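Local coordinates for protein pectate lyase (Bacillus, PDB 3VMV) that probably catalyses the eliminative cleavage of polygalacturonate, the pectate of plant cell walls, as a secreted lyase with a parallel beta-helix fold, at residues S9-T14 / S129-I134; R21-S26 / E46-Y51; K79-I84 / H103-Q108. All coordinates share one frame; numbering follows the deposited sequence.

Interaction 1: S9-T14 / S129-I134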
loop_
_atom_site.group_PDB
_atom_site.type_symbol
_atom_site.label_atom_id
_atom_site.label_comp_id
_atom_site.label_asym_id
_atom_site.label_seq_id
_atom_site.Cartn_x
_atom_site.Cartn_y
_atom_site.Cartn_z
ATOM N N SER A 9 -6.397 12.872 1.464
ATOM C CA SER A 9 -6.862 14.142 2.035
ATOM C C SER A 9 -7.940 14.792 1.187
ATOM O O SER A 9 -8.606 15.727 1.639
ATOM C CB SER A 9 -5.705 15.115 2.275
ATOM O OG SER A 9 -5.301 15.767 1.085
ATOM N N MET A 10 -8.091 14.321 -0.047
ATOM C CA MET A 10 -9.074 14.872 -0.972
ATOM C C MET A 10 -10.386 14.148 -0.783
ATOM O O MET A 10 -10.498 13.258 0.074
ATOM C CB MET A 10 -8.618 14.711 -2.426
ATOM C CG MET A 10 -7.276 15.407 -2.699
ATOM S SD MET A 10 -6.765 15.420 -4.396
ATOM C CE MET A 10 -7.966 16.508 -5.150
ATOM N N ASN A 11 -11.376 14.546 -1.577
ATOM C CA ASN A 11 -12.680 13.895 -1.576
ATOM C C ASN A 11 -13.270 13.872 -0.179
ATOM O O ASN A 11 -13.904 12.900 0.213
ATOM C CB ASN A 11 -12.568 12.475 -2.145
ATOM C CG ASN A 11 -13.924 11.856 -2.431
ATOM O OD1 ASN A 11 -14.776 12.482 -3.062
ATOM N ND2 ASN A 11 -14.131 10.619 -1.971
ATOM N N GLY A 12 -13.043 14.944 0.583
ATOM C CA GLY A 12 -13.582 15.038 1.932
ATOM C C GLY A 12 -12.653 14.677 3.089
ATOM O O GLY A 12 -12.975 14.936 4.247
ATOM N N GLY A 13 -11.524 14.036 2.786
ATOM C CA GLY A 13 -10.522 13.723 3.787
ATOM C C GLY A 13 -10.700 12.340 4.403
ATOM O O GLY A 13 -11.686 11.626 4.111
ATOM N N THR A 14 -9.749 11.972 5.248
ATOM C CA THR A 14 -9.790 10.679 5.928
ATOM C C THR A 14 -9.541 10.853 7.422
ATOM O O THR A 14 -8.465 11.312 7.855
ATOM C CB THR A 14 -8.740 9.713 5.321
ATOM O OG1 THR A 14 -8.941 9.580 3.917
ATOM C CG2 THR A 14 -8.845 8.358 5.962
ATOM N N SER A 129 -13.471 0.919 -2.788
ATOM C CA SER A 129 -13.117 1.589 -1.538
ATOM C C SER A 129 -12.544 2.975 -1.852
ATOM O O SER A 129 -11.899 3.182 -2.879
ATOM C CB SER A 129 -12.060 0.785 -0.801
ATOM O OG SER A 129 -12.611 -0.401 -0.259
ATOM N N LYS A 130 -12.766 3.924 -0.948
ATOM C CA LYS A 130 -12.226 5.262 -1.119
ATOM C C LYS A 130 -11.815 5.865 0.212
ATOM O O LYS A 130 -12.408 5.544 1.267
ATOM C CB LYS A 130 -13.264 6.166 -1.783
ATOM C CG LYS A 130 -13.507 5.726 -3.242
ATOM C CD LYS A 130 -14.355 6.722 -4.002
ATOM C CE LYS A 130 -14.667 6.167 -5.381
ATOM N NZ LYS A 130 -14.372 4.701 -5.452
ATOM N N ASN A 131 -10.807 6.737 0.166
ATOM C CA ASN A 131 -10.353 7.508 1.349
ATOM C C ASN A 131 -9.804 6.580 2.405
ATOM O O ASN A 131 -10.419 6.334 3.407
ATOM C CB ASN A 131 -11.444 8.441 1.891
ATOM C CG ASN A 131 -11.649 9.616 0.976
ATOM O OD1 ASN A 131 -10.903 10.613 1.048
ATOM N ND2 ASN A 131 -12.571 9.486 0.063
ATOM N N VAL A 132 -8.650 6.011 2.090
ATOM C CA VAL A 132 -7.995 5.048 2.920
ATOM C C VAL A 132 -6.581 5.523 3.181
ATOM O O VAL A 132 -5.883 5.902 2.230
ATOM C CB VAL A 132 -7.909 3.734 2.181
ATOM C CG1 VAL A 132 -7.143 2.699 2.985
ATOM C CG2 VAL A 132 -9.312 3.194 1.800
ATOM N N TRP A 133 -6.183 5.525 4.446
ATOM C CA TRP A 133 -4.842 5.932 4.852
ATOM C C TRP A 133 -4.151 4.738 5.527
ATOM O O TRP A 133 -4.654 4.240 6.548
ATOM C CB TRP A 133 -4.998 7.120 5.800
ATOM C CG TRP A 133 -3.696 7.757 6.216
ATOM C CD1 TRP A 133 -2.529 7.741 5.504
ATOM C CD2 TRP A 133 -3.462 8.558 7.375
ATOM N NE1 TRP A 133 -1.553 8.472 6.175
ATOM C CE2 TRP A 133 -2.106 8.967 7.332
ATOM C CE3 TRP A 133 -4.262 8.934 8.474
ATOM C CZ2 TRP A 133 -1.541 9.774 8.311
ATOM C CZ3 TRP A 133 -3.709 9.745 9.446
ATOM C CH2 TRP A 133 -2.355 10.132 9.371
ATOM N N ILE A 134 -3.052 4.272 4.927
ATOM C CA ILE A 134 -2.275 3.131 5.432
ATOM C C ILE A 134 -0.948 3.742 5.892
ATOM O O ILE A 134 -0.165 4.138 5.030
ATOM C CB ILE A 134 -2.098 2.148 4.315
ATOM C CG1 ILE A 134 -3.475 1.559 4.000
ATOM C CG2 ILE A 134 -1.047 1.022 4.709
ATOM C CD1 ILE A 134 -3.531 0.784 2.661
#
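N131 reaches out from the corner of a coil into a tight turn at M10-G13, where its amide lies among polar atoms of the turn: M10 O, N11 ND2 and G13 O. As modelled, its OD1 lies 2.8 Å from M10 O, and its ND2 lies 2.8 Å from N11 ND2. Both pairings set like against like, so the orientation of these amides is uncertain; hydrogen bonds are possible here but not settled. The side chains of N11 and N131 cross at about a right angle, with amide planes 21° apart.

Backbone shape explains much of the sequence. M10-G13 is a type I' beta turn, closed by the bond from G13 N to M10 O at 3.0 Å. Asparagine followed by glycine is a favoured central pair for such a turn, because both positions have positive phi, and G12 and G13 each adopt angles at which a side chain would strike the preceding carbonyl oxygen. N131 has positive phi and psi as well, a left-handed conformation that asparagine tolerates well and that turns the chain into strand 132-135.

Most of the apolar packing falls to T14. With CG2 anti to its backbone N and OG1 beside that N (chi1 -56°), the two branches part: OG1 sits 3.4 Å from N131 CB, while CG2 lies 3.6 Å from N131 O and 4.0 Å from W133 CB. T14 OG1 has its hydrogen bond with A8 O, and W133 NE1 pairs with S168 OG.

The contact thus lays the N-terminal arm of the chain against a beta-helix coil: a glycine-rich turn meets the asparagine at the coil's corner, and a threonine methyl packs on the strand that follows.

Interaction 2: R21-S26 / E46-Y51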
loop_
_atom_site.group_PDB
_atom_site.type_symbol
_atom_site.label_atom_id
_atom_site.label_comp_id
_atom_site.label_asym_id
_atom_site.label_seq_id
_atom_site.Cartn_x
_atom_site.Cartn_y
_atom_site.Cartn_z
ATOM N N ARG A 21 -16.777 5.193 18.936
ATOM C CA ARG A 21 -16.471 4.172 19.912
ATOM C C ARG A 21 -15.031 3.705 19.798
ATOM O O ARG A 21 -14.425 3.780 18.714
ATOM C CB ARG A 21 -17.403 2.974 19.714
ATOM C CG ARG A 21 -18.835 3.265 20.091
ATOM C CD ARG A 21 -19.694 2.002 20.148
ATOM N NE ARG A 21 -21.117 2.339 20.128
ATOM C CZ ARG A 21 -22.089 1.526 20.539
ATOM N NH1 ARG A 21 -21.793 0.321 21.011
ATOM N NH2 ARG A 21 -23.357 1.920 20.482
ATOM N N VAL A 22 -14.501 3.239 20.928
ATOM C CA VAL A 22 -13.160 2.646 20.992
ATOM C C VAL A 22 -13.254 1.255 21.557
ATOM O O VAL A 22 -13.898 1.039 22.589
ATOM C CB VAL A 22 -12.203 3.503 21.874
ATOM C CG1 VAL A 22 -10.798 2.903 21.957
ATOM C CG2 VAL A 22 -12.146 4.922 21.333
ATOM N N GLU A 23 -12.621 0.304 20.893
ATOM C CA GLU A 23 -12.547 -1.052 21.355
ATOM C C GLU A 23 -11.125 -1.499 21.280
ATOM O O GLU A 23 -10.350 -1.005 20.417
ATOM C CB GLU A 23 -13.403 -1.955 20.467
ATOM C CG GLU A 23 -14.885 -1.821 20.700
ATOM C CD GLU A 23 -15.377 -2.505 22.000
ATOM O OE1 GLU A 23 -14.749 -3.453 22.526
ATOM O OE2 GLU A 23 -16.443 -2.134 22.481
ATOM N N TYR A 24 -10.777 -2.430 22.141
ATOM C CA TYR A 24 -9.496 -3.082 22.089
ATOM C C TYR A 24 -9.690 -4.549 21.749
ATOM O O TYR A 24 -10.480 -5.254 22.404
ATOM C CB TYR A 24 -8.779 -2.961 23.407
ATOM C CG TYR A 24 -8.187 -1.584 23.695
ATOM C CD1 TYR A 24 -9.000 -0.530 24.119
ATOM C CD2 TYR A 24 -6.829 -1.375 23.574
ATOM C CE1 TYR A 24 -8.438 0.732 24.395
ATOM C CE2 TYR A 24 -6.266 -0.157 23.868
ATOM C CZ TYR A 24 -7.075 0.893 24.259
ATOM O OH TYR A 24 -6.476 2.106 24.539
ATOM N N ALA A 25 -8.920 -5.025 20.776
ATOM C CA ALA A 25 -9.069 -6.410 20.343
ATOM C C ALA A 25 -7.719 -7.082 20.264
ATOM O O ALA A 25 -6.731 -6.464 19.879
ATOM C CB ALA A 25 -9.708 -6.441 18.953
ATOM N N SER A 26 -7.675 -8.360 20.579
ATOM C CA SER A 26 -6.422 -9.093 20.498
ATOM C C SER A 26 -6.573 -10.386 19.726
ATOM O O SER A 26 -5.649 -11.178 19.681
ATOM C CB SER A 26 -5.860 -9.381 21.893
ATOM O OG SER A 26 -6.861 -9.972 22.702
ATOM N N GLU A 46 -21.432 4.559 12.608
ATOM C CA GLU A 46 -20.867 5.220 13.798
ATOM C C GLU A 46 -19.353 4.951 13.787
ATOM O O GLU A 46 -18.942 3.805 13.761
ATOM C CB GLU A 46 -21.478 4.644 15.074
ATOM C CG GLU A 46 -20.945 5.376 16.313
ATOM C CD GLU A 46 -21.394 4.746 17.601
ATOM O OE1 GLU A 46 -21.583 3.506 17.642
ATOM O OE2 GLU A 46 -21.545 5.501 18.585
ATOM N N PRO A 47 -18.530 6.002 13.848
ATOM C CA PRO A 47 -17.066 5.760 13.786
ATOM C C PRO A 47 -16.591 4.808 14.884
ATOM O O PRO A 47 -17.063 4.887 16.036
ATOM C CB PRO A 47 -16.457 7.160 13.980
ATOM C CG PRO A 47 -17.509 8.097 13.452
ATOM C CD PRO A 47 -18.872 7.430 13.740
ATOM N N LEU A 48 -15.656 3.924 14.510
ATOM C CA LEU A 48 -15.160 2.887 15.394
ATOM C C LEU A 48 -13.645 2.820 15.254
ATOM O O LEU A 48 -13.129 2.664 14.164
ATOM C CB LEU A 48 -15.772 1.531 15.001
ATOM C CG LEU A 48 -15.273 0.313 15.807
ATOM C CD1 LEU A 48 -15.549 0.418 17.304
ATOM C CD2 LEU A 48 -15.851 -1.005 15.233
ATOM N N THR A 49 -12.943 2.974 16.362
ATOM C CA THR A 49 -11.509 2.738 16.400
ATOM C C THR A 49 -11.288 1.428 17.128
ATOM O O THR A 49 -11.804 1.228 18.239
ATOM C CB THR A 49 -10.796 3.882 17.156
ATOM O OG1 THR A 49 -10.924 5.077 16.375
ATOM C CG2 THR A 49 -9.317 3.576 17.355
ATOM N N ILE A 50 -10.571 0.509 16.479
ATOM C CA ILE A 50 -10.194 -0.753 17.081
ATOM C C ILE A 50 -8.683 -0.724 17.328
ATOM O O ILE A 50 -7.895 -0.723 16.356
ATOM C CB ILE A 50 -10.509 -1.915 16.123
ATOM C CG1 ILE A 50 -11.993 -1.871 15.755
ATOM C CG2 ILE A 50 -10.123 -3.221 16.798
ATOM C CD1 ILE A 50 -12.419 -2.957 14.743
ATOM N N TYR A 51 -8.292 -0.633 18.597
ATOM C CA TYR A 51 -6.880 -0.771 18.976
ATOM C C TYR A 51 -6.522 -2.235 19.071
ATOM O O TYR A 51 -7.164 -2.997 19.806
ATOM C CB TYR A 51 -6.599 -0.078 20.302
ATOM C CG TYR A 51 -6.566 1.412 20.174
ATOM C CD1 TYR A 51 -5.540 2.025 19.435
ATOM C CD2 TYR A 51 -7.563 2.218 20.752
ATOM C CE1 TYR A 51 -5.502 3.409 19.291
ATOM C CE2 TYR A 51 -7.527 3.631 20.587
ATOM C CZ TYR A 51 -6.502 4.198 19.847
ATOM O OH TYR A 51 -6.435 5.584 19.656
HETATM O O HOH W 1 -13.458 6.344 17.902
#
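R21 O receives two donors: T49 N at 2.9 Å, in an almost straight bond of 176°, and a water at the same distance. The water also accepts a hydrogen bond from T49 OG1, so it links the hydroxyl to the carbonyl that T49 N also grips.

The strands run parallel, and their ladder continues with E23 N to T49 O, Y51 N to E23 O at 2.8 Å, and A25 N to Y51 O. At the start of the ladder R21 N donates to P47 O, and here R21 and E46 add a salt bridge. R21 NE lies 2.8 Å from E46 OE1, but the hydrogen bond is weak, bent to 118° at the hydrogen. E46 CG is anti to the backbone N (chi1 -177°) and the chain beyond it is extended, so that the carboxylate reaches this exposed arginine.

On the face bearing V22, T49 and the tyrosines, Y24 and Y51 lie side by side, pointing the same way. Y51 CB sits over one face of the Y24 ring, 3.8 Å from its centroid, in a CH-pi contact. V22 CG1 meets the Y51 ring at its edge, 3.5 Å from CD2. The other face, which also carries R21, turns A25, L48, I50 and the aliphatic part of E23 toward helix 28-40; there the small A25 touches I50 CG2 through CB at 3.9 Å.

Backbone bonds therefore carry the pairing. Helix 28-40, between the strands in sequence, packs on this pair, consistent with the helix that covers the N-terminal end of the beta-helix in pectate lyases.

Interaction 3: K79-I84 / H103-Q108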
loop_
_atom_site.group_PDB
_atom_site.type_symbol
_atom_site.label_atom_id
_atom_site.label_comp_id
_atom_site.label_asym_id
_atom_site.label_seq_id
_atom_site.Cartn_x
_atom_site.Cartn_y
_atom_site.Cartn_z
ATOM N N LYS A 79 -18.074 2.078 6.540
ATOM C CA LYS A 79 -17.458 3.411 6.686
ATOM C C LYS A 79 -16.867 3.673 8.049
ATOM O O LYS A 79 -17.301 3.120 9.032
ATOM C CB LYS A 79 -18.485 4.505 6.436
ATOM C CG LYS A 79 -19.212 4.333 5.088
ATOM C CD LYS A 79 -19.847 5.639 4.636
ATOM C CE LYS A 79 -21.226 5.763 5.175
ATOM N NZ LYS A 79 -22.099 4.715 4.587
ATOM N N ASN A 80 -15.895 4.579 8.096
ATOM C CA ASN A 80 -15.483 5.234 9.336
ATOM C C ASN A 80 -14.874 4.273 10.375
ATOM O O ASN A 80 -15.385 4.119 11.495
ATOM C CB ASN A 80 -16.659 6.011 9.963
ATOM C CG ASN A 80 -17.346 6.941 8.970
ATOM O OD1 ASN A 80 -16.738 7.480 8.046
ATOM N ND2 ASN A 80 -18.658 7.122 9.171
ATOM N N ILE A 81 -13.755 3.663 9.983
ATOM C CA ILE A 81 -13.050 2.743 10.866
ATOM C C ILE A 81 -11.588 3.096 10.937
ATOM O O ILE A 81 -10.992 3.414 9.904
ATOM C CB ILE A 81 -13.166 1.334 10.302
ATOM C CG1 ILE A 81 -14.618 0.875 10.386
ATOM C CG2 ILE A 81 -12.246 0.366 11.067
ATOM C CD1 ILE A 81 -14.844 -0.503 9.781
ATOM N N SER A 82 -10.990 3.019 12.120
ATOM C CA SER A 82 -9.535 2.938 12.236
ATOM C C SER A 82 -9.158 1.638 12.931
ATOM O O SER A 82 -9.824 1.248 13.909
ATOM C CB SER A 82 -8.986 4.084 13.085
ATOM O OG SER A 82 -9.249 5.346 12.523
ATOM N N ILE A 83 -8.148 0.956 12.403
ATOM C CA ILE A 83 -7.511 -0.189 13.063
ATOM C C ILE A 83 -6.097 0.268 13.373
ATOM O O ILE A 83 -5.338 0.579 12.447
ATOM C CB ILE A 83 -7.506 -1.404 12.104
ATOM C CG1 ILE A 83 -8.963 -1.820 11.868
ATOM C CG2 ILE A 83 -6.633 -2.541 12.645
ATOM C CD1 ILE A 83 -9.146 -2.896 10.812
ATOM N N ILE A 84 -5.782 0.376 14.663
ATOM C CA ILE A 84 -4.510 0.973 15.095
ATOM C C ILE A 84 -3.830 0.044 16.075
ATOM O O ILE A 84 -4.421 -0.341 17.094
ATOM C CB ILE A 84 -4.776 2.321 15.736
ATOM C CG1 ILE A 84 -5.646 3.181 14.822
ATOM C CG2 ILE A 84 -3.452 2.987 16.128
ATOM C CD1 ILE A 84 -6.004 4.561 15.465
ATOM N N HIS A 103 -15.004 2.935 3.144
ATOM C CA HIS A 103 -14.851 4.379 2.978
ATOM C C HIS A 103 -14.433 5.035 4.258
ATOM O O HIS A 103 -15.029 4.787 5.289
ATOM C CB HIS A 103 -16.161 4.966 2.489
ATOM C CG HIS A 103 -16.526 4.476 1.130
ATOM N ND1 HIS A 103 -17.026 3.210 0.911
ATOM C CD2 HIS A 103 -16.360 5.036 -0.090
ATOM C CE1 HIS A 103 -17.195 3.027 -0.389
ATOM N NE2 HIS A 103 -16.806 4.120 -1.015
ATOM N N ASN A 104 -13.395 5.863 4.172
ATOM C CA ASN A 104 -12.871 6.591 5.324
ATOM C C ASN A 104 -12.312 5.612 6.364
ATOM O O ASN A 104 -12.864 5.433 7.467
ATOM C CB ASN A 104 -13.944 7.531 5.949
ATOM C CG ASN A 104 -13.355 8.419 7.028
ATOM O OD1 ASN A 104 -12.183 8.788 6.944
ATOM N ND2 ASN A 104 -14.131 8.728 8.059
ATOM N N ILE A 105 -11.200 4.988 5.982
ATOM C CA ILE A 105 -10.577 3.920 6.748
ATOM C C ILE A 105 -9.111 4.253 7.006
ATOM O O ILE A 105 -8.398 4.658 6.083
ATOM C CB ILE A 105 -10.609 2.606 5.961
ATOM C CG1 ILE A 105 -12.005 2.354 5.339
ATOM C CG2 ILE A 105 -10.153 1.454 6.835
ATOM C CD1 ILE A 105 -13.131 2.052 6.353
ATOM N N ILE A 106 -8.670 4.099 8.245
ATOM C CA ILE A 106 -7.269 4.218 8.604
ATOM C C ILE A 106 -6.749 2.871 9.129
ATOM O O ILE A 106 -7.366 2.274 9.999
ATOM C CB ILE A 106 -7.092 5.290 9.687
ATOM C CG1 ILE A 106 -7.557 6.624 9.128
ATOM C CG2 ILE A 106 -5.614 5.342 10.165
ATOM C CD1 ILE A 106 -7.402 7.791 10.120
ATOM N N ILE A 107 -5.633 2.386 8.580
ATOM C CA ILE A 107 -4.891 1.249 9.160
ATOM C C ILE A 107 -3.517 1.782 9.529
ATOM O O ILE A 107 -2.778 2.282 8.653
ATOM C CB ILE A 107 -4.783 0.120 8.158
ATOM C CG1 ILE A 107 -6.172 -0.304 7.682
ATOM C CG2 ILE A 107 -3.977 -1.081 8.735
ATOM C CD1 ILE A 107 -6.197 -1.293 6.590
ATOM N N GLN A 108 -3.189 1.725 10.811
ATOM C CA GLN A 108 -2.008 2.428 11.299
ATOM C C GLN A 108 -1.309 1.630 12.374
ATOM O O GLN A 108 -1.945 1.020 13.279
ATOM C CB GLN A 108 -2.491 3.756 11.849
ATOM C CG GLN A 108 -1.378 4.680 12.291
ATOM C CD GLN A 108 -1.910 6.054 12.637
ATOM O OE1 GLN A 108 -1.465 7.094 12.089
ATOM N NE2 GLN A 108 -2.835 6.082 13.550
#
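Two successive coils of a parallel beta-helix meet where strand 79-84 runs beside strand 105-108, the short axes 4.7 Å apart and almost parallel. I106 N donates to I81 O, I83 N to I106 O and Q108 N to I83 O, each at 2.9 Å.

At the corner two asparagines stand one above the other in register, linked by a side-chain hydrogen bond, both in the left-handed conformation that this residue type accepts readily. N104 ND2 donates to N80 OD1 at 2.9 Å in a nearly straight bond of 169°. The acceptor lies in the amide plane of N104, whereas the donor is tilted 32° from the carbonyl plane of N80. N104 OD1 is held by T15 N and G16 N, and N80 ND2 bonds D45 O. An alanine at N80 would probably deprive N104 ND2 of this acceptor and leave D45 O without its amide donor.

I81, I83, I105 and I107 line one face: I105 CD1, turned by chi2 (-68°), comes within 4.0 Å of I81 CB, and I83 stands level with I107. On the opposite face, with I84 and Q108, S82 OG rests 3.6 Å from I106 CB and bonds G17 N, a place suited to a small polar residue.

Aligned aliphatic residues and corner asparagines bonded in register, the beginnings of an asparagine ladder, are typical of the pectate lyase beta-helix.

In the fold
The three contacts lie along one side of the beta-helix, where strands 21-25, 48-52, 78-85, 105-108 and 132-135 pair in that order, all parallel. Interaction 2 joins the first two and interaction 3 the next two; their centres are about 10 Å apart, and between them the backbone of I50 probably hydrogen-bonds S82 and I84. Interaction 1 lies about 10 Å beyond interaction 3, between centres, with the backbone of W133 probably hydrogen-bonded to I105 and I107, and about 19 Å from interaction 2. In sequence interactions 2 and 3 follow one another, both within the span bridged by interaction 1, so the N-terminal arm returns to a later coil and ties distant sequence to the stack.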